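Side-chain contacts in malate Synthase (Haloferax volcanii, PDB 3OYZ), which catalyses the magnesium-dependent Claisen condensation of acetyl-CoA with glyoxylate and hydrolysis of the malyl-CoA formed, giving malate in the glyoxylate cycle: residues A[100-105]-A[135-140]; A[404-409]-A[415-420]. All coordinates share one frame; numbering follows the deposited sequence.

Interaction 1 of 2, residues A[100-105]-A[135-140]; sequences QHMLDI and EFFTIV
M102 sets its terminal methyl squarely over one face of the F137 ring. CE stands 3.9 Å from the ring centroid and only 5° off the ring normal, a CH-pi contact. SD follows over the same ring, 4.3 Å from the centroid, which makes this a Met-aromatic pair. The M102 chain runs extended as far as SD and then bends (chi3 26°), and this turn brings CE over the ring centre. V140 CG2 fills the next place. It lies 4.1 Å from M102 CE and 4.1 Å from L103 CA. L103 and V140 lie alongside each other, pointing opposite ways, with L103 CD1 4.2 Å from V140 CG2.

The two segments belong to helices 92-105 and 127-143. Here the segment axes come within 10.0 Å and cross at -29°. The helices are neighbours on the outside of the TIM barrel, joined through strand 118-121. M102 and F137 both rest on F119 of that strand. F99, one turn before L103, also packs on V140. No hydrogen bond crosses between the segments. The contact therefore depends on dispersion and on sulfur and methyl packing against an aromatic face.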
loop_
_atom_site.group_PDB
_atom_site.type_symbol
_atom_site.label_atom_id
_atom_site.label_comp_id
_atom_site.label_asym_id
_atom_site.label_seq_id
_atom_site.Cartn_x
_atom_site.Cartn_y
_atom_site.Cartn_z
ATOM N N GLN A 100 33.687 1.983 -13.565
ATOM C CA GLN A 100 35.086 2.473 -13.663
ATOM C C GLN A 100 35.479 3.419 -12.530
ATOM O O GLN A 100 36.556 3.286 -11.959
ATOM C CB GLN A 100 35.334 3.211 -14.972
ATOM C CG GLN A 100 34.875 2.481 -16.217
ATOM C CD GLN A 100 34.991 3.370 -17.475
ATOM O OE1 GLN A 100 34.009 3.964 -17.934
ATOM N NE2 GLN A 100 36.196 3.450 -18.046
ATOM N N HIS A 101 34.562 4.307 -12.159
ATOM C CA HIS A 101 34.781 5.171 -10.984
ATOM C C HIS A 101 34.965 4.367 -9.728
ATOM O O HIS A 101 35.859 4.754 -8.968
ATOM C CB HIS A 101 33.776 6.335 -10.847
ATOM C CG HIS A 101 33.976 7.426 -11.864
ATOM N ND1 HIS A 101 32.978 8.279 -12.295
ATOM C CD2 HIS A 101 35.088 7.789 -12.556
ATOM C CE1 HIS A 101 33.459 9.136 -13.186
ATOM N NE2 HIS A 101 34.739 8.862 -13.341
ATOM N N MET A 102 34.245 3.251 -9.476
ATOM C CA MET A 102 34.422 2.571 -8.209
ATOM C C MET A 102 35.754 1.893 -8.214
ATOM O O MET A 102 36.392 1.679 -7.151
ATOM C CB MET A 102 33.438 1.370 -7.968
ATOM C CG MET A 102 32.001 1.756 -7.813
ATOM S SD MET A 102 30.811 0.410 -7.379
ATOM C CE MET A 102 31.875 -0.706 -6.559
ATOM N N LEU A 103 36.109 1.424 -9.408
ATOM C CA LEU A 103 37.378 0.733 -9.516
ATOM C C LEU A 103 38.552 1.732 -9.152
ATOM O O LEU A 103 39.460 1.369 -8.397
ATOM C CB LEU A 103 37.487 0.227 -10.948
ATOM C CG LEU A 103 38.639 -0.712 -11.329
ATOM C CD1 LEU A 103 38.661 -2.046 -10.563
ATOM C CD2 LEU A 103 38.649 -0.920 -12.850
ATOM N N ASP A 104 38.539 2.947 -9.691
ATOM C CA ASP A 104 39.530 4.019 -9.368
ATOM C C ASP A 104 39.548 4.353 -7.885
ATOM O O ASP A 104 40.606 4.304 -7.223
ATOM C CB ASP A 104 39.190 5.331 -10.104
ATOM C CG ASP A 104 39.305 5.218 -11.599
ATOM O OD1 ASP A 104 39.983 4.267 -12.052
ATOM O OD2 ASP A 104 38.725 6.075 -12.321
ATOM N N ILE A 105 38.361 4.628 -7.336
ATOM C CA ILE A 105 38.227 4.993 -5.933
ATOM C C ILE A 105 38.792 3.937 -4.998
ATOM O O ILE A 105 39.373 4.320 -3.967
ATOM C CB ILE A 105 36.802 5.434 -5.586
ATOM C CG1 ILE A 105 36.505 6.700 -6.389
ATOM C CG2 ILE A 105 36.609 5.607 -4.108
ATOM C CD1 ILE A 105 35.002 7.044 -6.510
ATOM N N GLU A 135 27.697 -7.775 -9.373
ATOM C CA GLU A 135 28.841 -8.375 -10.050
ATOM C C GLU A 135 30.018 -7.347 -10.170
ATOM O O GLU A 135 31.137 -7.756 -9.988
ATOM C CB GLU A 135 28.429 -8.871 -11.410
ATOM C CG GLU A 135 29.594 -9.385 -12.250
ATOM C CD GLU A 135 30.352 -10.555 -11.623
ATOM O OE1 GLU A 135 29.966 -11.216 -10.642
ATOM O OE2 GLU A 135 31.374 -10.889 -12.243
ATOM N N PHE A 136 29.745 -6.100 -10.488
ATOM C CA PHE A 136 30.796 -5.065 -10.451
ATOM C C PHE A 136 31.446 -4.891 -9.090
ATOM O O PHE A 136 32.668 -4.746 -9.011
ATOM C CB PHE A 136 30.256 -3.753 -10.986
ATOM C CG PHE A 136 30.004 -3.794 -12.452
ATOM C CD1 PHE A 136 30.998 -4.258 -13.313
ATOM C CD2 PHE A 136 28.833 -3.281 -12.998
ATOM C CE1 PHE A 136 30.807 -4.204 -14.708
ATOM C CE2 PHE A 136 28.623 -3.245 -14.399
ATOM C CZ PHE A 136 29.611 -3.726 -15.235
ATOM N N PHE A 137 30.685 -4.957 -7.999
ATOM C CA PHE A 137 31.278 -4.889 -6.674
ATOM C C PHE A 137 32.244 -6.062 -6.505
ATOM O O PHE A 137 33.382 -5.902 -5.965
ATOM C CB PHE A 137 30.233 -4.992 -5.524
ATOM C CG PHE A 137 29.538 -3.738 -5.173
ATOM C CD1 PHE A 137 29.874 -3.053 -3.994
ATOM C CD2 PHE A 137 28.568 -3.205 -6.021
ATOM C CE1 PHE A 137 29.222 -1.880 -3.702
ATOM C CE2 PHE A 137 27.913 -2.048 -5.750
ATOM C CZ PHE A 137 28.224 -1.370 -4.549
ATOM N N THR A 138 31.801 -7.271 -6.874
ATOM C CA THR A 138 32.650 -8.445 -6.746
ATOM C C THR A 138 33.954 -8.273 -7.584
ATOM O O THR A 138 35.050 -8.634 -7.133
ATOM C CB THR A 138 31.852 -9.703 -7.189
ATOM O OG1 THR A 138 30.748 -9.826 -6.278
ATOM C CG2 THR A 138 32.734 -10.942 -7.004
ATOM N N ILE A 139 33.802 -7.853 -8.819
ATOM C CA ILE A 139 35.019 -7.624 -9.650
ATOM C C ILE A 139 35.983 -6.595 -9.012
ATOM O O ILE A 139 37.170 -6.901 -8.915
ATOM C CB ILE A 139 34.622 -7.238 -11.062
ATOM C CG1 ILE A 139 34.162 -8.526 -11.812
ATOM C CG2 ILE A 139 35.805 -6.598 -11.847
ATOM C CD1 ILE A 139 33.329 -8.163 -13.041
ATOM N N VAL A 140 35.496 -5.429 -8.601
ATOM C CA VAL A 140 36.291 -4.428 -7.864
ATOM C C VAL A 140 37.034 -4.999 -6.689
ATOM O O VAL A 140 38.269 -4.790 -6.601
ATOM C CB VAL A 140 35.409 -3.237 -7.433
ATOM C CG1 VAL A 140 36.132 -2.417 -6.381
ATOM C CG2 VAL A 140 34.961 -2.468 -8.648
#

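Interaction 2 of 2, residues A[404-409]-A[415-420]; sequences DVYENR and ELEERY
Y406 OH donates to E417 OE2 at 3.3 Å, a weak bond and the only hydrogen bond between these two segments. The carboxylate oxygen lies off the ring edge, near the ring plane, and the ring and carboxylate planes are 40° apart. Y406 has CG anti to the backbone N (chi1 -164°), which carries the ring across toward helix 413-420. L416 CD1 lies at the edge of the same ring, near its plane, 4.1 Å from Y406 CD1. That methyl also touches V405 CG1 at 4.1 Å, so it meets two residues of helix 397-408. With an alanine in place of Y406, E417 OE2 is likely to lose this hydroxyl and L416 CD1 the ring edge beside it.

Each segment also has a side-chain bond of its own. N408 ND2 donates to D404 O at 2.8 Å, in the carbonyl plane and on a lone pair, at the last turn before R409 leaves the helix. R419 NE gives a straight bond of 3.1 Å to Y420 OH. Y420 OH and R419 NH2 also both bond P273 O of the second subunit, and D404 and R409 form salt bridges to that subunit.

Helices 397-408 and 413-420 form a helical hairpin near the C-terminus, joined by a short loop. The two segments run 143° apart, roughly antiparallel. One methyl touching two side chains, and one weak bond to a carboxylate, imply a modest direct link beside salt bridges and hydrogen bonds to the second subunit.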
loop_
_atom_site.group_PDB
_atom_site.type_symbol
_atom_site.label_atom_id
_atom_site.label_comp_id
_atom_site.label_asym_id
_atom_site.label_seq_id
_atom_site.Cartn_x
_atom_site.Cartn_y
_atom_site.Cartn_z
ATOM N N ASP A 404 1.873 15.422 -25.560
ATOM C CA ASP A 404 1.177 14.227 -26.004
ATOM C C ASP A 404 -0.199 14.552 -26.543
ATOM O O ASP A 404 -0.578 14.000 -27.569
ATOM C CB ASP A 404 0.984 13.172 -24.896
ATOM C CG ASP A 404 0.498 11.845 -25.443
ATOM O OD1 ASP A 404 1.170 11.284 -26.325
ATOM O OD2 ASP A 404 -0.567 11.319 -25.060
ATOM N N VAL A 405 -0.949 15.356 -25.800
ATOM C CA VAL A 405 -2.306 15.756 -26.095
ATOM C C VAL A 405 -2.366 16.638 -27.354
ATOM O O VAL A 405 -3.160 16.404 -28.248
ATOM C CB VAL A 405 -2.900 16.553 -24.927
ATOM C CG1 VAL A 405 -4.160 17.262 -25.427
ATOM C CG2 VAL A 405 -3.279 15.653 -23.749
ATOM N N TYR A 406 -1.500 17.635 -27.436
ATOM C CA TYR A 406 -1.419 18.465 -28.638
ATOM C C TYR A 406 -1.104 17.620 -29.883
ATOM O O TYR A 406 -1.875 17.647 -30.845
ATOM C CB TYR A 406 -0.422 19.605 -28.408
ATOM C CG TYR A 406 -0.522 20.739 -29.409
ATOM C CD1 TYR A 406 -1.442 21.771 -29.236
ATOM C CD2 TYR A 406 0.325 20.782 -30.516
ATOM C CE1 TYR A 406 -1.523 22.807 -30.166
ATOM C CE2 TYR A 406 0.246 21.808 -31.460
ATOM C CZ TYR A 406 -0.682 22.806 -31.277
ATOM O OH TYR A 406 -0.765 23.821 -32.209
ATOM N N GLU A 407 -0.021 16.843 -29.859
ATOM C CA GLU A 407 0.322 15.897 -30.924
ATOM C C GLU A 407 -0.792 14.954 -31.407
ATOM O O GLU A 407 -0.878 14.618 -32.594
ATOM C CB GLU A 407 1.558 15.073 -30.513
ATOM C CG GLU A 407 2.878 15.744 -30.902
ATOM C CD GLU A 407 4.127 15.276 -30.147
ATOM O OE1 GLU A 407 4.041 15.019 -28.927
ATOM O OE2 GLU A 407 5.214 15.190 -30.774
ATOM N N ASN A 408 -1.663 14.503 -30.507
ATOM C CA ASN A 408 -2.552 13.409 -30.850
ATOM C C ASN A 408 -3.992 13.860 -30.906
ATOM O O ASN A 408 -4.857 13.063 -31.276
ATOM C CB ASN A 408 -2.399 12.251 -29.841
ATOM C CG ASN A 408 -1.108 11.494 -30.055
ATOM O OD1 ASN A 408 -1.010 10.641 -30.939
ATOM N ND2 ASN A 408 -0.117 11.776 -29.230
ATOM N N ARG A 409 -4.259 15.095 -30.476
ATOM C CA ARG A 409 -5.619 15.589 -30.450
ATOM C C ARG A 409 -5.771 16.862 -31.327
ATOM O O ARG A 409 -6.077 17.932 -30.812
ATOM C CB ARG A 409 -6.088 15.761 -29.003
ATOM C CG ARG A 409 -6.285 14.444 -28.196
ATOM C CD ARG A 409 -7.287 13.479 -28.854
ATOM N NE ARG A 409 -8.643 14.002 -29.047
ATOM C CZ ARG A 409 -9.578 14.006 -28.112
ATOM N NH1 ARG A 409 -9.312 13.496 -26.917
ATOM N NH2 ARG A 409 -10.790 14.487 -28.341
ATOM N N GLU A 415 -9.376 24.854 -28.707
ATOM C CA GLU A 415 -9.619 25.094 -27.282
ATOM C C GLU A 415 -8.329 25.233 -26.474
ATOM O O GLU A 415 -8.316 25.948 -25.483
ATOM C CB GLU A 415 -10.576 24.087 -26.663
ATOM C CG GLU A 415 -11.983 24.195 -27.232
ATOM C CD GLU A 415 -12.799 22.921 -27.069
ATOM O OE1 GLU A 415 -13.672 22.896 -26.169
ATOM O OE2 GLU A 415 -12.582 21.950 -27.831
ATOM N N LEU A 416 -7.227 24.645 -26.927
ATOM C CA LEU A 416 -5.998 24.719 -26.133
ATOM C C LEU A 416 -5.328 26.080 -26.354
ATOM O O LEU A 416 -4.752 26.681 -25.431
ATOM C CB LEU A 416 -5.038 23.562 -26.453
ATOM C CG LEU A 416 -5.488 22.150 -26.027
ATOM C CD1 LEU A 416 -4.627 21.131 -26.759
ATOM C CD2 LEU A 416 -5.367 21.949 -24.522
ATOM N N GLU A 417 -5.409 26.526 -27.607
ATOM C CA GLU A 417 -5.150 27.929 -27.966
ATOM C C GLU A 417 -6.021 28.977 -27.279
ATOM O O GLU A 417 -5.464 29.900 -26.704
ATOM C CB GLU A 417 -4.971 28.103 -29.466
ATOM C CG GLU A 417 -3.481 28.011 -29.725
ATOM C CD GLU A 417 -3.152 27.509 -31.113
ATOM O OE1 GLU A 417 -3.854 27.961 -32.054
ATOM O OE2 GLU A 417 -2.220 26.671 -31.242
ATOM N N GLU A 418 -7.340 28.816 -27.237
ATOM C CA GLU A 418 -8.126 29.637 -26.315
ATOM C C GLU A 418 -7.636 29.592 -24.857
ATOM O O GLU A 418 -7.449 30.634 -24.216
ATOM C CB GLU A 418 -9.610 29.260 -26.378
ATOM C CG GLU A 418 -10.356 29.936 -27.532
ATOM C CD GLU A 418 -11.459 29.075 -28.152
ATOM O OE1 GLU A 418 -11.915 28.079 -27.520
ATOM O OE2 GLU A 418 -11.858 29.412 -29.294
ATOM N N ARG A 419 -7.422 28.390 -24.316
ATOM C CA ARG A 419 -7.067 28.237 -22.901
ATOM C C ARG A 419 -5.686 28.813 -22.557
ATOM O O ARG A 419 -5.567 29.460 -21.518
ATOM C CB ARG A 419 -7.349 26.800 -22.387
ATOM C CG ARG A 419 -6.279 26.167 -21.507
ATOM C CD ARG A 419 -6.544 24.677 -21.128
ATOM N NE ARG A 419 -5.910 24.426 -19.833
ATOM C CZ ARG A 419 -6.558 24.458 -18.668
ATOM N NH1 ARG A 419 -7.863 24.689 -18.658
ATOM N NH2 ARG A 419 -5.917 24.270 -17.518
ATOM N N TYR A 420 -4.674 28.644 -23.411
ATOM C CA TYR A 420 -3.332 29.148 -23.124
ATOM C C TYR A 420 -2.826 30.405 -23.846
ATOM O O TYR A 420 -1.926 31.084 -23.333
ATOM C CB TYR A 420 -2.256 28.074 -23.337
ATOM C CG TYR A 420 -2.414 26.885 -22.414
ATOM C CD1 TYR A 420 -2.145 26.986 -21.052
ATOM C CD2 TYR A 420 -2.889 25.676 -22.906
ATOM C CE1 TYR A 420 -2.328 25.891 -20.194
ATOM C CE2 TYR A 420 -3.080 24.586 -22.068
ATOM C CZ TYR A 420 -2.782 24.696 -20.726
ATOM O OH TYR A 420 -2.970 23.595 -19.943
#

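Interaction 1 is a buried contact of the TIM barrel, and interaction 2 is a partly buried one near the C-terminus. Their centres lie 49 Å apart, and they share no helix or strand. They follow one another along the chain. The 100-105 and 135-140 segments meet at a shallow angle, with a barrel strand between them in sequence. The 404-409 and 415-420 segments sit on helices joined by a short loop and run roughly antiparallel. The first contact is wholly apolar and no other subunit touches it. The second mixes methyl packing with a weak hydrogen bond, and D404, R409, R419 and Y420 of its own segments bind a neighbouring subunit.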